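Local coordinates for hypothetical protein PH1320 (Pyrococcus horikoshii, PDB 2E87) that is of uncharacterised function but binds GDP in an Obg-type G domain and is probably a GTP-binding protein of the NOG1 family, at residues A[113-118]-A[126-131]; A[207-212]-A[328-333]. All coordinates share one frame; numbering follows the deposited sequence.

Interaction 1 (A[113-118]-A[126-131])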
loop_
_atom_site.group_PDB
_atom_site.type_symbol
_atom_site.label_atom_id
_atom_site.label_comp_id
_atom_site.label_asym_id
_atom_site.label_seq_id
_atom_site.Cartn_x
_atom_site.Cartn_y
_atom_site.Cartn_z
ATOM N N VAL A 113 -40.391 2.480 -9.089
ATOM C CA VAL A 113 -41.124 1.270 -9.427
ATOM C C VAL A 113 -42.536 1.389 -8.835
ATOM O O VAL A 113 -43.517 1.084 -9.506
ATOM C CB VAL A 113 -40.443 -0.009 -8.867
ATOM C CG1 VAL A 113 -41.428 -1.178 -8.883
ATOM C CG2 VAL A 113 -39.233 -0.371 -9.714
ATOM N N GLU A 114 -42.636 1.848 -7.590
ATOM C CA GLU A 114 -43.936 2.006 -6.939
ATOM C C GLU A 114 -44.830 2.973 -7.702
ATOM O O GLU A 114 -45.969 2.644 -8.009
ATOM C CB GLU A 114 -43.781 2.499 -5.494
ATOM C CG GLU A 114 -45.092 2.510 -4.691
ATOM C CD GLU A 114 -45.704 3.903 -4.513
ATOM O OE1 GLU A 114 -45.556 4.764 -5.409
ATOM O OE2 GLU A 114 -46.356 4.133 -3.469
ATOM N N ARG A 115 -44.324 4.166 -8.002
ATOM C CA ARG A 115 -45.113 5.153 -8.736
ATOM C C ARG A 115 -45.628 4.606 -10.051
ATOM O O ARG A 115 -46.788 4.817 -10.395
ATOM C CB ARG A 115 -44.308 6.419 -9.044
ATOM C CG ARG A 115 -44.675 7.611 -8.196
ATOM C CD ARG A 115 -44.032 7.455 -6.849
ATOM N NE ARG A 115 -44.503 8.412 -5.853
ATOM C CZ ARG A 115 -43.909 8.574 -4.677
ATOM N NH1 ARG A 115 -42.850 7.844 -4.399
ATOM N NH2 ARG A 115 -44.360 9.450 -3.794
ATOM N N ILE A 116 -44.756 3.925 -10.790
ATOM C CA ILE A 116 -45.124 3.366 -12.084
ATOM C C ILE A 116 -46.105 2.214 -11.898
ATOM O O ILE A 116 -47.164 2.191 -12.513
ATOM C CB ILE A 116 -43.868 2.874 -12.862
ATOM C CG1 ILE A 116 -42.983 4.073 -13.215
ATOM C CG2 ILE A 116 -44.279 2.138 -14.149
ATOM C CD1 ILE A 116 -41.572 3.695 -13.626
ATOM N N ARG A 117 -45.744 1.263 -11.047
ATOM C CA ARG A 117 -46.593 0.116 -10.780
ATOM C C ARG A 117 -47.997 0.569 -10.412
ATOM O O ARG A 117 -48.983 -0.071 -10.770
ATOM C CB ARG A 117 -46.026 -0.708 -9.621
ATOM C CG ARG A 117 -46.969 -1.798 -9.133
ATOM C CD ARG A 117 -46.654 -2.230 -7.710
ATOM N NE ARG A 117 -47.590 -3.247 -7.231
ATOM C CZ ARG A 117 -47.665 -3.661 -5.970
ATOM N NH1 ARG A 117 -46.856 -3.145 -5.051
ATOM N NH2 ARG A 117 -48.544 -4.595 -5.629
ATOM N N TYR A 118 -48.076 1.698 -9.720
ATOM C CA TYR A 118 -49.343 2.219 -9.238
ATOM C C TYR A 118 -50.057 3.235 -10.152
ATOM O O TYR A 118 -51.077 3.817 -9.775
ATOM C CB TYR A 118 -49.092 2.810 -7.843
ATOM C CG TYR A 118 -50.324 2.968 -7.014
ATOM C CD1 TYR A 118 -51.006 1.851 -6.530
ATOM C CD2 TYR A 118 -50.859 4.236 -6.772
ATOM C CE1 TYR A 118 -52.206 1.993 -5.828
ATOM C CE2 TYR A 118 -52.059 4.394 -6.075
ATOM C CZ TYR A 118 -52.729 3.271 -5.609
ATOM O OH TYR A 118 -53.930 3.426 -4.956
ATOM N N ALA A 126 -44.638 6.787 -18.684
ATOM C CA ALA A 126 -43.476 7.109 -19.486
ATOM C C ALA A 126 -42.618 8.163 -18.803
ATOM O O ALA A 126 -41.413 7.971 -18.629
ATOM C CB ALA A 126 -43.914 7.602 -20.856
ATOM N N GLU A 127 -43.243 9.274 -18.421
ATOM C CA GLU A 127 -42.535 10.373 -17.771
ATOM C C GLU A 127 -41.761 9.933 -16.535
ATOM O O GLU A 127 -40.672 10.446 -16.260
ATOM C CB GLU A 127 -43.518 11.499 -17.411
ATOM C CG GLU A 127 -44.034 12.272 -18.635
ATOM C CD GLU A 127 -45.226 13.188 -18.336
ATOM O OE1 GLU A 127 -45.452 14.140 -19.119
ATOM O OE2 GLU A 127 -45.945 12.954 -17.334
ATOM N N LEU A 128 -42.318 8.980 -15.799
ATOM C CA LEU A 128 -41.664 8.475 -14.608
ATOM C C LEU A 128 -40.380 7.701 -14.945
ATOM O O LEU A 128 -39.372 7.867 -14.261
ATOM C CB LEU A 128 -42.641 7.620 -13.785
ATOM C CG LEU A 128 -43.806 8.361 -13.092
ATOM C CD1 LEU A 128 -44.822 7.368 -12.522
ATOM C CD2 LEU A 128 -43.264 9.243 -11.986
ATOM N N ARG A 129 -40.391 6.864 -15.981
ATOM C CA ARG A 129 -39.158 6.151 -16.336
ATOM C C ARG A 129 -38.123 7.198 -16.760
ATOM O O ARG A 129 -36.944 7.126 -16.400
ATOM C CB ARG A 129 -39.342 5.193 -17.525
ATOM C CG ARG A 129 -38.059 5.136 -18.382
ATOM C CD ARG A 129 -38.147 4.361 -19.678
ATOM N NE ARG A 129 -39.230 4.799 -20.551
ATOM C CZ ARG A 129 -39.295 5.978 -21.162
ATOM N NH1 ARG A 129 -38.330 6.884 -21.015
ATOM N NH2 ARG A 129 -40.350 6.248 -21.920
ATOM N N ARG A 130 -38.581 8.154 -17.563
ATOM C CA ARG A 130 -37.716 9.199 -18.060
ATOM C C ARG A 130 -37.083 9.969 -16.898
ATOM O O ARG A 130 -35.896 10.297 -16.936
ATOM C CB ARG A 130 -38.511 10.130 -18.965
ATOM C CG ARG A 130 -37.660 10.915 -19.942
ATOM C CD ARG A 130 -38.536 11.816 -20.805
ATOM N NE ARG A 130 -39.504 11.047 -21.588
ATOM C CZ ARG A 130 -40.802 11.333 -21.679
ATOM N NH1 ARG A 130 -41.310 12.377 -21.033
ATOM N NH2 ARG A 130 -41.598 10.565 -22.410
ATOM N N GLN A 131 -37.863 10.231 -15.854
ATOM C CA GLN A 131 -37.335 10.952 -14.703
ATOM C C GLN A 131 -36.274 10.145 -13.980
ATOM O O GLN A 131 -35.247 10.683 -13.584
ATOM C CB GLN A 131 -38.441 11.295 -13.705
ATOM C CG GLN A 131 -39.402 12.369 -14.157
ATOM C CD GLN A 131 -40.322 12.798 -13.033
ATOM O OE1 GLN A 131 -39.859 13.294 -12.000
ATOM N NE2 GLN A 131 -41.628 12.599 -13.220
#
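Ile116 and Leu128 meet between two antiparallel helices, the end of helix 88-117 and the early turns of helix 122-142, which form a helical hairpin in the NOG1-type N-terminal bundle. The short axes run at 167° to each other and come within 9.6 Å, a spacing that suits branched aliphatic side chains. These two slide past one another in opposite directions, so that they touch along their flanks: CG1 of Ile116 lies 3.6 Å from CB of Leu128. The first torsion of Ile116 (chi1 -66°) sets CG1 anti to the carbonyl carbon, and from there CD1 runs on toward the backbone of the other helix, 4.1 Å from N of Arg129. Leu128 points toward the other helix and also touches Tyr112 of helix 88-117. Arg115 contributes CB, at the apolar start of a chain that bends at chi2; an arginine suits this exposed border, its aliphatic base packing while its charged end heads away from Leu128. The end of Arg129 leads away from helix 88-117 to a salt bridge with Glu46 of helix 38-67, which ties a third helix to this pair. Beside Ile116, the CD1 methyl of Leu128 rests 3.6 Å from CB of Arg115.

Interaction 2 (A[207-212]-A[328-333])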
loop_
_atom_site.group_PDB
_atom_site.type_symbol
_atom_site.label_atom_id
_atom_site.label_comp_id
_atom_site.label_asym_id
_atom_site.label_seq_id
_atom_site.Cartn_x
_atom_site.Cartn_y
_atom_site.Cartn_z
ATOM N N GLY A 207 16.295 -8.325 0.161
ATOM C CA GLY A 207 16.822 -9.669 0.189
ATOM C C GLY A 207 16.256 -10.461 1.338
ATOM O O GLY A 207 15.421 -9.981 2.097
ATOM N N GLN A 208 16.743 -11.679 1.468
ATOM C CA GLN A 208 16.307 -12.578 2.513
ATOM C C GLN A 208 17.390 -13.582 2.823
ATOM O O GLN A 208 18.124 -14.005 1.941
ATOM C CB GLN A 208 15.070 -13.362 2.058
ATOM C CG GLN A 208 13.727 -12.853 2.546
ATOM C CD GLN A 208 12.599 -13.852 2.262
ATOM O OE1 GLN A 208 12.740 -15.061 2.496
ATOM N NE2 GLN A 208 11.469 -13.345 1.765
ATOM N N PHE A 209 17.510 -13.946 4.089
ATOM C CA PHE A 209 18.442 -14.992 4.442
ATOM C C PHE A 209 17.704 -15.868 5.440
ATOM O O PHE A 209 16.941 -15.381 6.273
ATOM C CB PHE A 209 19.772 -14.433 4.969
ATOM C CG PHE A 209 19.747 -13.975 6.378
ATOM C CD1 PHE A 209 19.786 -14.887 7.416
ATOM C CD2 PHE A 209 19.776 -12.624 6.672
ATOM C CE1 PHE A 209 19.862 -14.460 8.725
ATOM C CE2 PHE A 209 19.851 -12.187 7.980
ATOM C CZ PHE A 209 19.896 -13.111 9.010
ATOM N N GLU A 210 17.894 -17.171 5.310
ATOM C CA GLU A 210 17.207 -18.106 6.169
ATOM C C GLU A 210 18.110 -18.682 7.244
ATOM O O GLU A 210 19.279 -18.948 7.005
ATOM C CB GLU A 210 16.622 -19.220 5.297
ATOM C CG GLU A 210 15.705 -20.211 6.018
ATOM C CD GLU A 210 14.965 -21.140 5.050
ATOM O OE1 GLU A 210 15.630 -21.841 4.250
ATOM O OE2 GLU A 210 13.714 -21.168 5.090
ATOM N N ASP A 211 17.576 -18.819 8.448
ATOM C CA ASP A 211 18.314 -19.429 9.538
ATOM C C ASP A 211 17.347 -20.422 10.157
ATOM O O ASP A 211 16.322 -20.033 10.720
ATOM C CB ASP A 211 18.744 -18.421 10.596
ATOM C CG ASP A 211 19.559 -19.072 11.691
ATOM O OD1 ASP A 211 20.613 -19.658 11.353
ATOM O OD2 ASP A 211 19.147 -19.020 12.873
ATOM N N GLY A 212 17.690 -21.703 10.074
ATOM C CA GLY A 212 16.794 -22.722 10.581
ATOM C C GLY A 212 15.665 -22.703 9.565
ATOM O O GLY A 212 15.913 -22.820 8.362
ATOM N N GLU A 328 24.998 -13.146 12.801
ATOM C CA GLU A 328 24.820 -13.699 14.133
ATOM C C GLU A 328 24.012 -12.731 14.974
ATOM O O GLU A 328 23.016 -13.106 15.590
ATOM C CB GLU A 328 26.175 -13.910 14.820
ATOM C CG GLU A 328 26.943 -15.185 14.474
ATOM C CD GLU A 328 28.344 -15.206 15.111
ATOM O OE1 GLU A 328 28.461 -14.953 16.339
ATOM O OE2 GLU A 328 29.327 -15.478 14.381
ATOM N N GLU A 329 24.460 -11.481 15.003
ATOM C CA GLU A 329 23.799 -10.457 15.797
ATOM C C GLU A 329 22.360 -10.188 15.332
ATOM O O GLU A 329 21.495 -9.858 16.152
ATOM C CB GLU A 329 24.629 -9.168 15.776
ATOM C CG GLU A 329 24.113 -8.065 16.683
ATOM C CD GLU A 329 23.953 -8.517 18.123
ATOM O OE1 GLU A 329 24.886 -9.166 18.651
ATOM O OE2 GLU A 329 22.902 -8.218 18.732
ATOM N N ILE A 330 22.108 -10.329 14.029
ATOM C CA ILE A 330 20.765 -10.110 13.482
ATOM C C ILE A 330 19.859 -11.171 14.069
ATOM O O ILE A 330 18.798 -10.875 14.611
ATOM C CB ILE A 330 20.743 -10.256 11.950
ATOM C CG1 ILE A 330 21.457 -9.068 11.314
ATOM C CG2 ILE A 330 19.310 -10.412 11.450
ATOM C CD1 ILE A 330 21.550 -9.159 9.801
ATOM N N ILE A 331 20.309 -12.415 13.953
ATOM C CA ILE A 331 19.579 -13.565 14.455
ATOM C C ILE A 331 19.291 -13.470 15.940
ATOM O O ILE A 331 18.185 -13.765 16.380
ATOM C CB ILE A 331 20.360 -14.849 14.182
ATOM C CG1 ILE A 331 20.442 -15.077 12.672
ATOM C CG2 ILE A 331 19.690 -16.013 14.891
ATOM C CD1 ILE A 331 21.624 -15.876 12.230
ATOM N N LYS A 332 20.278 -13.057 16.721
ATOM C CA LYS A 332 20.074 -12.941 18.157
ATOM C C LYS A 332 19.036 -11.879 18.493
ATOM O O LYS A 332 18.290 -12.005 19.462
ATOM C CB LYS A 332 21.392 -12.601 18.857
ATOM C CG LYS A 332 21.224 -12.252 20.327
ATOM C CD LYS A 332 22.532 -11.813 20.957
ATOM C CE LYS A 332 22.344 -11.516 22.443
ATOM N NZ LYS A 332 23.640 -11.172 23.087
ATOM N N THR A 333 18.993 -10.829 17.682
ATOM C CA THR A 333 18.070 -9.728 17.907
ATOM C C THR A 333 16.664 -10.017 17.420
ATOM O O THR A 333 15.689 -9.648 18.071
ATOM C CB THR A 333 18.546 -8.437 17.187
ATOM O OG1 THR A 333 19.862 -8.088 17.639
ATOM C CG2 THR A 333 17.594 -7.279 17.468
#
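In the P-loop G domain, helix 323-350 packs across the end of strand 204-211 in the mixed central sheet, the short axes crossing at -71° and 10.6 Å apart. Phe209 and Asp211, two residues apart and hence on the same face of the strand, both point at the helix. Phe209 presents the far edge of its ring, with two isoleucines lying near the ring plane: CZ is 3.7 Å from CG2 of Ile330, and CE1 is 4.0 Å from CG1 of Ile331. A chi1 of 79° places CG between the backbone N and the carbonyl carbon, from where the flat ring reaches the helix with its CZ edge. Lys327 makes a cation-pi contact with this ring, and Tyr216 of strand 214-220 meets it at about 20° between planes. With an alanine here instead of Phe209, the space beside CG2 of Ile330 and CG1 of Ile331 would probably be left unfilled, and Lys327 would lose its aromatic partner. Asp211 crosses Ile331 at about a right angle, its CG 3.8 Å from the CD1 methyl and its OD2 3.7 Å from CG2. An aspartate is tolerable because the residue is partly exposed: its carboxylate can probably stay hydrated while its flank packs on Ile331. The contact therefore rests on dispersion and the hydrophobic effect; the Asp211 charge has a long, weak pairing with Arg335, further along the helix.

How the interactions relate
The two contacts belong to different parts of an elongated chain: interaction 1 joins helices of the N-terminal bundle, interaction 2 a strand and a helix of the G domain. Their centres are 69 Å apart, on opposite sides of the chain's centre, and their nearest atoms are about 54 Å apart, so neither touches the other. Along the sequence they follow in series, the helical hairpin closing before the strand of interaction 2 begins. Interaction 2 is the nearer to the nucleotide, though not in its pocket: the side chain of Ile330 is about 12 Å from that of Ala317, which binds GDP, whereas interaction 1 lies away from the GDP site. Both rely on branched aliphatic residues.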